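Side-chain contacts in tRNA (adenine(22)-N(1))-methyltransferase (Bacillus subtilis, PDB 6Q56), which catalyses the S-adenosyl-L-methionine-dependent methylation of adenosine 22 in tRNA, giving N(1)-methyladenosine at that position: residues R9-A14 and P34-L39; L57-Q62 and I72-G77; E143-E148 and S152-V157. The protein carries 2 engineered substitutions. All blocks are in the same frame, centred on the assembly; numbering follows the deposited sequence.

Contact 1. Residues R9-A14 and P34-L39; sequences RLQTVA and PSYAVL. Engineered in segment 34-39: Ser35 (natural residue Cys).
Gln11 and Tyr36 meet through their polar ends, with Gln11 NE2 donating to Tyr36 OH at 2.8 Å. The N-H...O angle of 144° shows a distinctly bent bond, and the hydroxyl sits slightly tilted from the amide plane. Gln11 leaves its helix with CG anti to the backbone N (chi1 -173°), then bends at chi2, which turns the amide across the end of the tyrosine. The two side chains cross at about a right angle, their amide and ring planes 70° apart, so this is no stack. Gln11 NE2 has a second acceptor in Glu15 OE2, four residues on and just past the helix end, which probably restrains the rotation of the amide.

The helices joined here, 8-14 and 32-39, belong to the Rossmann-like methyltransferase fold; 32-39 is the connection between the parallel strands 21-26 and 43-50. Tyr36 spans the distance between them, since the closest backbone pair, Ala14 CA and Ala37 CA, is still 6.7 Å apart. Away from the hydroxyl, the remaining contact is apolar and sparse: Ala14 CB approaches Tyr36 CE1 obliquely at 4.2 Å. Leu6, in the loop preceding the first helix, also touches the Tyr36 side chain.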
ATOM      1  N   ARG A   9       9.965  -7.438   0.891  1.00 37.24           N
ATOM      2  CA  ARG A   9       8.864  -6.490   0.903  1.00 38.35           C
ATOM      3  C   ARG A   9       9.286  -5.066   0.554  1.00 35.59           C
ATOM      4  O   ARG A   9       8.741  -4.473  -0.358  1.00 32.79           O
ATOM      5  CB  ARG A   9       8.176  -6.515   2.263  1.00 33.29           C
ATOM      6  CG  ARG A   9       6.889  -5.742   2.343  1.00 37.00           C
ATOM      7  CD  ARG A   9       6.180  -6.091   3.631  1.00 46.07           C
ATOM      8  NE  ARG A   9       7.112  -6.131   4.746  1.00 42.15           N
ATOM      9  CZ  ARG A   9       7.477  -5.067   5.441  1.00 37.87           C
ATOM     10  NH1 ARG A   9       6.987  -3.879   5.148  1.00 39.10           N
ATOM     11  NH2 ARG A   9       8.328  -5.194   6.437  1.00 55.16           N
ATOM     12  N   LEU A  10      10.242  -4.515   1.292  1.00 37.70           N
ATOM     13  CA  LEU A  10      10.699  -3.156   1.040  1.00 37.22           C
ATOM     14  C   LEU A  10      11.583  -3.086  -0.197  1.00 35.86           C
ATOM     15  O   LEU A  10      11.671  -2.055  -0.844  1.00 31.54           O
ATOM     16  CB  LEU A  10      11.415  -2.592   2.260  1.00 38.94           C
ATOM     17  CG  LEU A  10      10.527  -2.429   3.491  1.00 39.25           C
ATOM     18  CD1 LEU A  10      11.200  -1.568   4.543  1.00 33.86           C
ATOM     19  CD2 LEU A  10       9.186  -1.838   3.105  1.00 33.96           C
ATOM     20  N   GLN A  11      12.228  -4.196  -0.526  1.00 36.43           N
ATOM     21  CA  GLN A  11      13.065  -4.254  -1.705  1.00 38.99           C
ATOM     22  C   GLN A  11      12.156  -3.985  -2.881  1.00 38.45           C
ATOM     23  O   GLN A  11      12.470  -3.196  -3.763  1.00 37.54           O
ATOM     24  CB  GLN A  11      13.711  -5.625  -1.850  1.00 51.21           C
ATOM     25  CG  GLN A  11      14.734  -5.694  -2.963  1.00 49.78           C
ATOM     26  CD  GLN A  11      15.790  -4.631  -2.816  1.00 62.31           C
ATOM     27  OE1 GLN A  11      16.381  -4.480  -1.755  1.00 63.61           O
ATOM     28  NE2 GLN A  11      16.033  -3.884  -3.882  1.00 67.77           N
ATOM     29  N   THR A  12      11.016  -4.659  -2.867  1.00 34.23           N
ATOM     30  CA  THR A  12      10.010  -4.526  -3.901  1.00 34.78           C
ATOM     31  C   THR A  12       9.570  -3.079  -4.011  1.00 34.35           C
ATOM     32  O   THR A  12       9.460  -2.547  -5.102  1.00 38.77           O
ATOM     33  CB  THR A  12       8.793  -5.424  -3.614  1.00 37.90           C
ATOM     34  OG1 THR A  12       9.164  -6.795  -3.776  1.00 41.55           O
ATOM     35  CG2 THR A  12       7.650  -5.114  -4.554  1.00 34.88           C
ATOM     36  N   VAL A  13       9.325  -2.444  -2.875  1.00 34.70           N
ATOM     37  CA  VAL A  13       8.898  -1.055  -2.854  1.00 39.00           C
ATOM     38  C   VAL A  13       9.949  -0.156  -3.490  1.00 34.51           C
ATOM     39  O   VAL A  13       9.640   0.675  -4.323  1.00 32.98           O
ATOM     40  CB  VAL A  13       8.612  -0.584  -1.414  1.00 29.98           C
ATOM     41  CG1 VAL A  13       8.378   0.911  -1.364  1.00 26.87           C
ATOM     42  CG2 VAL A  13       7.424  -1.328  -0.839  1.00 28.33           C
ATOM     43  N   ALA A  14      11.192  -0.337  -3.079  1.00 37.29           N
ATOM     44  CA  ALA A  14      12.298   0.463  -3.584  1.00 41.42           C
ATOM     45  C   ALA A  14      12.431   0.437  -5.106  1.00 40.04           C
ATOM     46  O   ALA A  14      12.777   1.438  -5.708  1.00 39.07           O
ATOM     47  CB  ALA A  14      13.604   0.020  -2.939  1.00 40.03           C
ATOM     48  N   PRO A  34      14.842   4.504   2.802  1.00 31.45           N
ATOM     49  CA  PRO A  34      15.368   5.741   2.220  1.00 39.81           C
ATOM     50  C   PRO A  34      16.892   5.769   2.190  1.00 36.23           C
ATOM     51  O   PRO A  34      17.466   6.279   1.243  1.00 40.00           O
ATOM     52  CB  PRO A  34      14.807   6.845   3.126  1.00 41.84           C
ATOM     53  CG  PRO A  34      14.120   6.165   4.253  1.00 36.83           C
ATOM     54  CD  PRO A  34      13.825   4.770   3.825  1.00 30.07           C
ATOM     55  N   SER A  35      17.538   5.222   3.207  1.00 37.49           N
ATOM     56  CA  SER A  35      18.990   5.199   3.237  1.00 38.83           C
ATOM     57  C   SER A  35      19.466   4.331   2.091  1.00 34.76           C
ATOM     58  O   SER A  35      20.396   4.664   1.375  1.00 38.02           O
ATOM     59  CB  SER A  35      19.492   4.636   4.562  1.00 28.97           C
ATOM     60  OG  SER A  35      19.335   5.555   5.622  1.00 33.32           O
ATOM     61  N   TYR A  36      18.791   3.206   1.938  1.00 39.59           N
ATOM     62  CA  TYR A  36      19.096   2.244   0.893  1.00 37.64           C
ATOM     63  C   TYR A  36      18.898   2.850  -0.487  1.00 36.88           C
ATOM     64  O   TYR A  36      19.687   2.608  -1.386  1.00 40.65           O
ATOM     65  CB  TYR A  36      18.211   1.007   1.049  1.00 37.45           C
ATOM     66  CG  TYR A  36      18.298   0.015  -0.081  1.00 36.76           C
ATOM     67  CD1 TYR A  36      17.603   0.216  -1.255  1.00 44.94           C
ATOM     68  CD2 TYR A  36      19.060  -1.127   0.036  1.00 34.63           C
ATOM     69  CE1 TYR A  36      17.669  -0.690  -2.285  1.00 40.76           C
ATOM     70  CE2 TYR A  36      19.132  -2.040  -0.989  1.00 48.15           C
ATOM     71  CZ  TYR A  36      18.435  -1.817  -2.145  1.00 41.01           C
ATOM     72  OH  TYR A  36      18.511  -2.719  -3.167  1.00 46.87           O
ATOM     73  N   ALA A  37      17.837   3.628  -0.649  1.00 32.92           N
ATOM     74  CA  ALA A  37      17.523   4.237  -1.934  1.00 42.47           C
ATOM     75  C   ALA A  37      18.527   5.298  -2.349  1.00 37.95           C
ATOM     76  O   ALA A  37      18.937   5.353  -3.498  1.00 40.62           O
ATOM     77  CB  ALA A  37      16.123   4.819  -1.913  1.00 42.67           C
ATOM     78  N   VAL A  38      18.914   6.132  -1.400  1.00 36.70           N
ATOM     79  CA  VAL A  38      19.869   7.193  -1.648  1.00 40.54           C
ATOM     80  C   VAL A  38      21.266   6.628  -1.875  1.00 38.01           C
ATOM     81  O   VAL A  38      21.971   7.054  -2.774  1.00 38.96           O
ATOM     82  CB  VAL A  38      19.874   8.193  -0.487  1.00 32.36           C
ATOM     83  CG1 VAL A  38      21.004   9.189  -0.630  1.00 38.05           C
ATOM     84  CG2 VAL A  38      18.541   8.902  -0.425  1.00 31.02           C
ATOM     85  N   LEU A  39      21.649   5.657  -1.062  1.00 37.20           N
ATOM     86  CA  LEU A  39      22.953   5.027  -1.193  1.00 38.26           C
ATOM     87  C   LEU A  39      23.111   4.329  -2.534  1.00 45.18           C
ATOM     88  O   LEU A  39      24.173   4.361  -3.134  1.00 45.95           O
ATOM     89  CB  LEU A  39      23.162   3.999  -0.094  1.00 40.94           C
ATOM     90  CG  LEU A  39      23.479   4.501   1.304  1.00 37.82           C
ATOM     91  CD1 LEU A  39      23.367   3.365   2.294  1.00 38.70           C
ATOM     92  CD2 LEU A  39      24.868   5.096   1.342  1.00 42.97           C
TER

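Contact 2. Residues L57-Q62 and I72-G77; sequences LSAKRQ and ISVRQG
The beta-alpha-beta unit formed by strand 43-50, helix 53-65 and strand 72-76 is a building block of the Rossmann-like methyltransferase sheet, and this contact lies where its helix packs on its second strand. Strand 72-76 is the outermost strand at this end of the sheet within the chain, pairing with 43-50. Between 57-62 and 72-77 the nearest CA atoms are those of Lys60 and Val74, 5.6 Å apart.

Val74 carries the contact, and its two methyls meet different parts of the helix. CG1, anti to the backbone N (chi1 -177°), reaches the Ala59 methyl, with Val74 CG1 and Ala59 CB 3.7 Å apart. Val74 CG2 lies instead against the helix backbone, 3.8 Å from Lys60 CA. The valine thus straddles the Ala59-Lys60 peptide link, and the interaction is van der Waals throughout, with no hydrogen bond between the segments. Lys60 adds only the root of its side chain, its CB being 4.3 Å from Val74 CB, while the exposed chain beyond leads away from the strand. Phe56 and Val63 of the same helix also touch Val74.

On the other face of the strand Arg75 points away from the helix and makes a salt bridge to Glu87. Its guanidinium is steadied within the strand by a nearly straight bond in its own plane, from Arg75 NE to Ser73 OG at 2.8 Å (172°).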
ATOM      1  N   LEU A  57      13.966   9.707  16.863  1.00 42.02           N
ATOM      2  CA  LEU A  57      15.351   9.845  17.268  1.00 50.11           C
ATOM      3  C   LEU A  57      16.222   8.743  16.683  1.00 46.92           C
ATOM      4  O   LEU A  57      17.342   8.997  16.278  1.00 43.80           O
ATOM      5  CB  LEU A  57      15.474   9.870  18.784  1.00 53.37           C
ATOM      6  CG  LEU A  57      15.357  11.261  19.401  1.00 66.91           C
ATOM      7  CD1 LEU A  57      13.952  11.821  19.240  1.00 59.93           C
ATOM      8  CD2 LEU A  57      15.757  11.230  20.865  1.00 50.38           C
ATOM      9  N   SER A  58      15.701   7.526  16.636  1.00 44.26           N
ATOM     10  CA  SER A  58      16.451   6.394  16.111  1.00 51.40           C
ATOM     11  C   SER A  58      16.682   6.483  14.603  1.00 52.49           C
ATOM     12  O   SER A  58      17.671   5.980  14.097  1.00 52.41           O
ATOM     13  CB  SER A  58      15.738   5.084  16.441  1.00 44.17           C
ATOM     14  OG  SER A  58      14.657   4.837  15.563  1.00 60.11           O
ATOM     15  N   ALA A  59      15.769   7.119  13.887  1.00 47.57           N
ATOM     16  CA  ALA A  59      15.924   7.256  12.455  1.00 40.97           C
ATOM     17  C   ALA A  59      16.950   8.343  12.195  1.00 40.54           C
ATOM     18  O   ALA A  59      17.812   8.211  11.343  1.00 39.05           O
ATOM     19  CB  ALA A  59      14.600   7.601  11.810  1.00 35.22           C
ATOM     20  N   LYS A  60      16.852   9.414  12.964  1.00 38.20           N
ATOM     21  CA  LYS A  60      17.766  10.533  12.842  1.00 43.51           C
ATOM     22  C   LYS A  60      19.179  10.070  13.151  1.00 48.11           C
ATOM     23  O   LYS A  60      20.128  10.512  12.530  1.00 46.96           O
ATOM     24  CB  LYS A  60      17.364  11.655  13.800  1.00 49.09           C
ATOM     25  CG  LYS A  60      17.781  13.044  13.365  1.00 56.16           C
ATOM     26  CD  LYS A  60      17.106  14.105  14.214  1.00 70.27           C
ATOM     27  CE  LYS A  60      17.648  14.104  15.632  1.00 78.68           C
ATOM     28  NZ  LYS A  60      16.851  14.961  16.551  1.00 85.19           N
ATOM     29  N   ARG A  61      19.310   9.175  14.119  1.00 46.56           N
ATOM     30  CA  ARG A  61      20.612   8.673  14.519  1.00 56.77           C
ATOM     31  C   ARG A  61      21.209   7.716  13.503  1.00 49.74           C
ATOM     32  O   ARG A  61      22.415   7.659  13.352  1.00 54.09           O
ATOM     33  CB  ARG A  61      20.530   7.996  15.882  1.00 63.52           C
ATOM     34  CG  ARG A  61      20.434   8.980  17.029  1.00 76.81           C
ATOM     35  CD  ARG A  61      21.532  10.028  16.957  1.00 75.27           C
ATOM     36  NE  ARG A  61      21.254  11.154  17.834  1.00 85.15           N
ATOM     37  CZ  ARG A  61      21.683  11.252  19.087  1.00 80.67           C
ATOM     38  NH1 ARG A  61      22.425  10.292  19.617  1.00 83.57           N
ATOM     39  NH2 ARG A  61      21.372  12.315  19.806  1.00 80.87           N
ATOM     40  N   GLN A  62      20.368   6.963  12.814  1.00 51.58           N
ATOM     41  CA  GLN A  62      20.854   6.039  11.814  1.00 52.05           C
ATOM     42  C   GLN A  62      21.362   6.845  10.637  1.00 57.96           C
ATOM     43  O   GLN A  62      22.453   6.606  10.136  1.00 49.78           O
ATOM     44  CB  GLN A  62      19.749   5.099  11.366  1.00 56.76           C
ATOM     45  CG  GLN A  62      20.243   3.929  10.543  1.00 66.69           C
ATOM     46  CD  GLN A  62      21.222   3.061  11.303  1.00 73.79           C
ATOM     47  OE1 GLN A  62      21.448   3.257  12.494  1.00 81.11           O
ATOM     48  NE2 GLN A  62      21.816   2.098  10.613  1.00 76.35           N
ATOM     49  N   ILE A  72      19.393  13.134   3.380  1.00 37.47           N
ATOM     50  CA  ILE A  72      18.195  12.630   4.032  1.00 32.33           C
ATOM     51  C   ILE A  72      17.755  13.487   5.199  1.00 27.74           C
ATOM     52  O   ILE A  72      18.528  13.803   6.081  1.00 35.03           O
ATOM     53  CB  ILE A  72      18.396  11.194   4.526  1.00 35.38           C
ATOM     54  CG1 ILE A  72      18.739  10.286   3.351  1.00 36.32           C
ATOM     55  CG2 ILE A  72      17.147  10.699   5.228  1.00 40.29           C
ATOM     56  CD1 ILE A  72      18.751   8.820   3.684  1.00 32.82           C
ATOM     57  N   SER A  73      16.486  13.848   5.181  1.00 29.85           N
ATOM     58  CA  SER A  73      15.900  14.664   6.217  1.00 28.55           C
ATOM     59  C   SER A  73      14.873  13.874   7.000  1.00 29.00           C
ATOM     60  O   SER A  73      13.801  13.579   6.496  1.00 31.64           O
ATOM     61  CB  SER A  73      15.241  15.894   5.600  1.00 30.06           C
ATOM     62  OG  SER A  73      14.545  16.645   6.567  1.00 32.52           O
ATOM     63  N   VAL A  74      15.214  13.539   8.236  1.00 28.28           N
ATOM     64  CA  VAL A  74      14.319  12.806   9.107  1.00 31.20           C
ATOM     65  C   VAL A  74      13.453  13.826   9.824  1.00 30.12           C
ATOM     66  O   VAL A  74      13.950  14.669  10.553  1.00 34.25           O
ATOM     67  CB  VAL A  74      15.083  11.958  10.136  1.00 41.30           C
ATOM     68  CG1 VAL A  74      14.115  11.155  10.982  1.00 28.30           C
ATOM     69  CG2 VAL A  74      16.066  11.039   9.443  1.00 33.15           C
ATOM     70  N   ARG A  75      12.152  13.741   9.605  1.00 34.01           N
ATOM     71  CA  ARG A  75      11.222  14.671  10.209  1.00 33.44           C
ATOM     72  C   ARG A  75      10.175  13.975  11.044  1.00 34.19           C
ATOM     73  O   ARG A  75       9.821  12.839  10.794  1.00 31.02           O
ATOM     74  CB  ARG A  75      10.551  15.494   9.119  1.00 26.97           C
ATOM     75  CG  ARG A  75      11.542  16.122   8.169  1.00 30.04           C
ATOM     76  CD  ARG A  75      10.868  16.836   7.022  1.00 32.71           C
ATOM     77  NE  ARG A  75      11.824  17.293   6.036  1.00 29.53           N
ATOM     78  CZ  ARG A  75      11.489  17.885   4.901  1.00 40.21           C
ATOM     79  NH1 ARG A  75      10.216  18.091   4.610  1.00 35.00           N
ATOM     80  NH2 ARG A  75      12.424  18.265   4.053  1.00 35.13           N
ATOM     81  N   GLN A  76       9.685  14.682  12.047  1.00 34.64           N
ATOM     82  CA  GLN A  76       8.674  14.147  12.922  1.00 35.54           C
ATOM     83  C   GLN A  76       7.345  14.791  12.595  1.00 36.00           C
ATOM     84  O   GLN A  76       7.250  16.001  12.452  1.00 30.95           O
ATOM     85  CB  GLN A  76       9.038  14.380  14.382  1.00 39.38           C
ATOM     86  CG  GLN A  76       7.941  13.972  15.342  1.00 37.80           C
ATOM     87  CD  GLN A  76       8.421  13.803  16.760  1.00 36.92           C
ATOM     88  OE1 GLN A  76       9.360  14.454  17.195  1.00 44.93           O
ATOM     89  NE2 GLN A  76       7.766  12.928  17.490  1.00 48.99           N
ATOM     90  N   GLY A  77       6.320  13.965  12.471  1.00 36.72           N
ATOM     91  CA  GLY A  77       4.995  14.444  12.158  1.00 51.31           C
ATOM     92  C   GLY A  77       4.064  13.322  11.767  1.00 41.80           C
ATOM     93  O   GLY A  77       4.485  12.191  11.592  1.00 40.81           O
TER

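Contact 3. Residues E143-E148 and S152-V157; sequences EVILEE and SYEVLV. Engineered in segment 152-157: Ser152 (natural residue Cys).
Leu146 lies across the phenol end of Tyr153, with Leu146 CB 3.3 Å from Tyr153 CZ. The tyrosine CG stands between its own backbone N and carbonyl carbon (chi1 66°), which swings the ring back over the neighbouring strand. Leu146 O consequently sits above one ring face, 3.2 Å from the plane and offset toward the rim, while also accepting from Tyr153 N at 2.7 Å. Glu148 CB brushes Tyr153 CE2, while its carboxylate accepts from the backbone N atoms of Lys8 and Arg9. On the same face of the sheet as Leu146 and Tyr153, Val144 and Val155 lie side by side, and Val144 CG1 presses on Val155 CB at 3.4 Å, tighter than usual for two carbons. Thr12 of helix 8-14 packs on Leu146.

The segments form the two arms of an antiparallel beta hairpin, strands 139-148 and 151-159, at the edge of the methyltransferase sheet. Val144-Val155 and Leu146-Tyr153 are its hydrogen-bonded pairs, each with two reciprocal backbone bonds.

The face of Ile145 and Glu154 has wider cross-strand spacings, yet it is buried: Leu182 and helix 188-210 pack on it. Ile145 CD1 rests on Glu154 CG at 3.7 Å, and Glu143 OE2 comes no nearer to Leu156 than 4.1 Å, at CG. Glu143 OE2 also forms a salt bridge to Arg130. The contact opens to solvent toward the turn, where partly exposed Glu147 meets engineered Ser152 mainly through the backbone, their CA atoms 3.9 Å apart.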
ATOM      1  N   GLU A 143       1.090  -3.461  -9.801  1.00 27.26           N
ATOM      2  CA  GLU A 143       0.815  -4.103  -8.540  1.00 32.88           C
ATOM      3  C   GLU A 143       1.609  -5.380  -8.469  1.00 30.78           C
ATOM      4  O   GLU A 143       1.823  -6.038  -9.474  1.00 35.29           O
ATOM      5  CB  GLU A 143      -0.645  -4.514  -8.440  1.00 38.71           C
ATOM      6  CG  GLU A 143      -1.661  -3.407  -8.339  1.00 32.59           C
ATOM      7  CD  GLU A 143      -3.067  -3.959  -8.253  1.00 32.85           C
ATOM      8  OE1 GLU A 143      -3.417  -4.828  -9.066  1.00 30.98           O
ATOM      9  OE2 GLU A 143      -3.813  -3.529  -7.368  1.00 28.63           O
ATOM     10  N   VAL A 144       2.030  -5.738  -7.273  1.00 32.06           N
ATOM     11  CA  VAL A 144       2.741  -6.976  -7.066  1.00 36.28           C
ATOM     12  C   VAL A 144       2.249  -7.576  -5.765  1.00 31.64           C
ATOM     13  O   VAL A 144       1.937  -6.865  -4.824  1.00 29.34           O
ATOM     14  CB  VAL A 144       4.271  -6.798  -7.005  1.00 32.94           C
ATOM     15  CG1 VAL A 144       4.661  -5.815  -5.932  1.00 40.37           C
ATOM     16  CG2 VAL A 144       4.944  -8.124  -6.725  1.00 44.02           C
ATOM     17  N   ILE A 145       2.172  -8.891  -5.722  1.00 33.76           N
ATOM     18  CA  ILE A 145       1.784  -9.574  -4.510  1.00 29.40           C
ATOM     19  C   ILE A 145       2.773 -10.699  -4.347  1.00 37.36           C
ATOM     20  O   ILE A 145       2.936 -11.532  -5.226  1.00 36.82           O
ATOM     21  CB  ILE A 145       0.350 -10.116  -4.499  1.00 30.69           C
ATOM     22  CG1 ILE A 145       0.048 -10.665  -3.104  1.00 29.95           C
ATOM     23  CG2 ILE A 145       0.176 -11.198  -5.542  1.00 30.16           C
ATOM     24  CD1 ILE A 145      -1.396 -10.997  -2.839  1.00 31.72           C
ATOM     25  N   LEU A 146       3.445 -10.698  -3.213  1.00 35.52           N
ATOM     26  CA  LEU A 146       4.441 -11.695  -2.920  1.00 37.98           C
ATOM     27  C   LEU A 146       4.300 -12.115  -1.484  1.00 38.86           C
ATOM     28  O   LEU A 146       3.560 -11.510  -0.729  1.00 39.26           O
ATOM     29  CB  LEU A 146       5.826 -11.094  -3.126  1.00 39.05           C
ATOM     30  CG  LEU A 146       6.083 -10.530  -4.518  1.00 52.68           C
ATOM     31  CD1 LEU A 146       7.230  -9.538  -4.509  1.00 61.49           C
ATOM     32  CD2 LEU A 146       6.347 -11.644  -5.514  1.00 46.46           C
ATOM     33  N   GLU A 147       5.027 -13.147  -1.096  1.00 40.14           N
ATOM     34  CA  GLU A 147       4.993 -13.572   0.287  1.00 49.63           C
ATOM     35  C   GLU A 147       6.412 -13.585   0.829  1.00 39.37           C
ATOM     36  O   GLU A 147       7.374 -13.785   0.095  1.00 35.53           O
ATOM     37  CB  GLU A 147       4.282 -14.914   0.466  1.00 43.35           C
ATOM     38  CG  GLU A 147       5.120 -16.148   0.242  1.00 52.68           C
ATOM     39  CD  GLU A 147       4.302 -17.416   0.386  1.00 66.62           C
ATOM     40  OE1 GLU A 147       3.188 -17.342   0.938  1.00 47.95           O
ATOM     41  OE2 GLU A 147       4.768 -18.484  -0.058  1.00 68.15           O
ATOM     42  N   GLU A 148       6.525 -13.338   2.122  1.00 35.99           N
ATOM     43  CA  GLU A 148       7.804 -13.321   2.791  1.00 40.43           C
ATOM     44  C   GLU A 148       7.611 -13.838   4.195  1.00 42.57           C
ATOM     45  O   GLU A 148       6.790 -13.324   4.941  1.00 36.68           O
ATOM     46  CB  GLU A 148       8.378 -11.910   2.837  1.00 35.00           C
ATOM     47  CG  GLU A 148       9.760 -11.834   3.454  1.00 39.89           C
ATOM     48  CD  GLU A 148      10.429 -10.492   3.247  1.00 42.78           C
ATOM     49  OE1 GLU A 148       9.743  -9.535   2.854  1.00 49.87           O
ATOM     50  OE2 GLU A 148      11.642 -10.396   3.484  1.00 42.03           O
ATOM     51  N   SER A 152       1.860 -12.845   3.196  1.00 44.81           N
ATOM     52  CA  SER A 152       1.665 -12.239   1.895  1.00 37.89           C
ATOM     53  C   SER A 152       1.617 -10.729   2.046  1.00 43.13           C
ATOM     54  O   SER A 152       1.095 -10.206   3.020  1.00 38.57           O
ATOM     55  CB  SER A 152       0.392 -12.757   1.241  1.00 32.78           C
ATOM     56  OG  SER A 152      -0.749 -12.234   1.874  1.00 39.41           O
ATOM     57  N   TYR A 153       2.174 -10.029   1.074  1.00 38.35           N
ATOM     58  CA  TYR A 153       2.197  -8.589   1.117  1.00 32.57           C
ATOM     59  C   TYR A 153       1.971  -8.050  -0.274  1.00 32.08           C
ATOM     60  O   TYR A 153       2.469  -8.593  -1.246  1.00 35.56           O
ATOM     61  CB  TYR A 153       3.524  -8.089   1.681  1.00 39.53           C
ATOM     62  CG  TYR A 153       4.711  -8.392   0.805  1.00 50.69           C
ATOM     63  CD1 TYR A 153       5.068  -7.541  -0.227  1.00 52.20           C
ATOM     64  CD2 TYR A 153       5.477  -9.527   1.006  1.00 61.15           C
ATOM     65  CE1 TYR A 153       6.151  -7.816  -1.033  1.00 57.17           C
ATOM     66  CE2 TYR A 153       6.564  -9.808   0.203  1.00 43.53           C
ATOM     67  CZ  TYR A 153       6.894  -8.951  -0.813  1.00 51.09           C
ATOM     68  OH  TYR A 153       7.967  -9.223  -1.607  1.00 51.70           O
ATOM     69  N   GLU A 154       1.200  -6.979  -0.351  1.00 26.88           N
ATOM     70  CA  GLU A 154       0.893  -6.345  -1.609  1.00 29.74           C
ATOM     71  C   GLU A 154       1.590  -5.005  -1.712  1.00 30.39           C
ATOM     72  O   GLU A 154       1.851  -4.355  -0.712  1.00 34.05           O
ATOM     73  CB  GLU A 154      -0.603  -6.126  -1.726  1.00 27.31           C
ATOM     74  CG  GLU A 154      -1.404  -7.385  -1.946  1.00 32.41           C
ATOM     75  CD  GLU A 154      -2.822  -7.245  -1.457  1.00 28.90           C
ATOM     76  OE1 GLU A 154      -3.021  -6.587  -0.426  1.00 30.31           O
ATOM     77  OE2 GLU A 154      -3.728  -7.795  -2.096  1.00 38.62           O
ATOM     78  N   VAL A 155       1.880  -4.601  -2.937  1.00 26.85           N
ATOM     79  CA  VAL A 155       2.523  -3.331  -3.199  1.00 32.89           C
ATOM     80  C   VAL A 155       1.807  -2.685  -4.371  1.00 35.42           C
ATOM     81  O   VAL A 155       1.739  -3.244  -5.454  1.00 26.93           O
ATOM     82  CB  VAL A 155       4.016  -3.494  -3.516  1.00 40.54           C
ATOM     83  CG1 VAL A 155       4.623  -2.161  -3.909  1.00 31.99           C
ATOM     84  CG2 VAL A 155       4.745  -4.067  -2.323  1.00 28.59           C
ATOM     85  N   LEU A 156       1.263  -1.502  -4.132  1.00 35.33           N
ATOM     86  CA  LEU A 156       0.531  -0.777  -5.152  1.00 30.54           C
ATOM     87  C   LEU A 156       1.317   0.429  -5.619  1.00 29.45           C
ATOM     88  O   LEU A 156       1.872   1.166  -4.823  1.00 33.82           O
ATOM     89  CB  LEU A 156      -0.828  -0.337  -4.618  1.00 33.70           C
ATOM     90  CG  LEU A 156      -1.884  -1.426  -4.465  1.00 37.16           C
ATOM     91  CD1 LEU A 156      -1.412  -2.536  -3.546  1.00 31.49           C
ATOM     92  CD2 LEU A 156      -3.181  -0.832  -3.965  1.00 31.19           C
ATOM     93  N   VAL A 157       1.352   0.625  -6.924  1.00 31.36           N
ATOM     94  CA  VAL A 157       2.065   1.738  -7.506  1.00 30.66           C
ATOM     95  C   VAL A 157       1.100   2.564  -8.315  1.00 33.13           C
ATOM     96  O   VAL A 157       0.408   2.048  -9.175  1.00 32.44           O
ATOM     97  CB  VAL A 157       3.195   1.268  -8.417  1.00 37.58           C
ATOM     98  CG1 VAL A 157       3.894   2.457  -9.040  1.00 30.36           C
ATOM     99  CG2 VAL A 157       4.158   0.390  -7.644  1.00 34.37           C
TER

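From the N terminus, contact 1 closes first, bringing helix 8-14 to helix 32-39 across a loop that contains strand 21-26. Contact 2 follows within the next beta-alpha-beta unit, and contact 3 closes the short turn of the late hairpin. The three are in series; none nests in or crosses another. Contact 1 sits between the others: Ile72 CD1 packs on engineered Ser35 CA at 3.7 Å, and Thr12 CG2 meets Val144 CG1 at 3.4 Å. Contacts 2 and 3 do not touch, their nearest atoms about 18 Å apart, yet they involve the two outermost strands of the same sheet, 72-76 and 139-148.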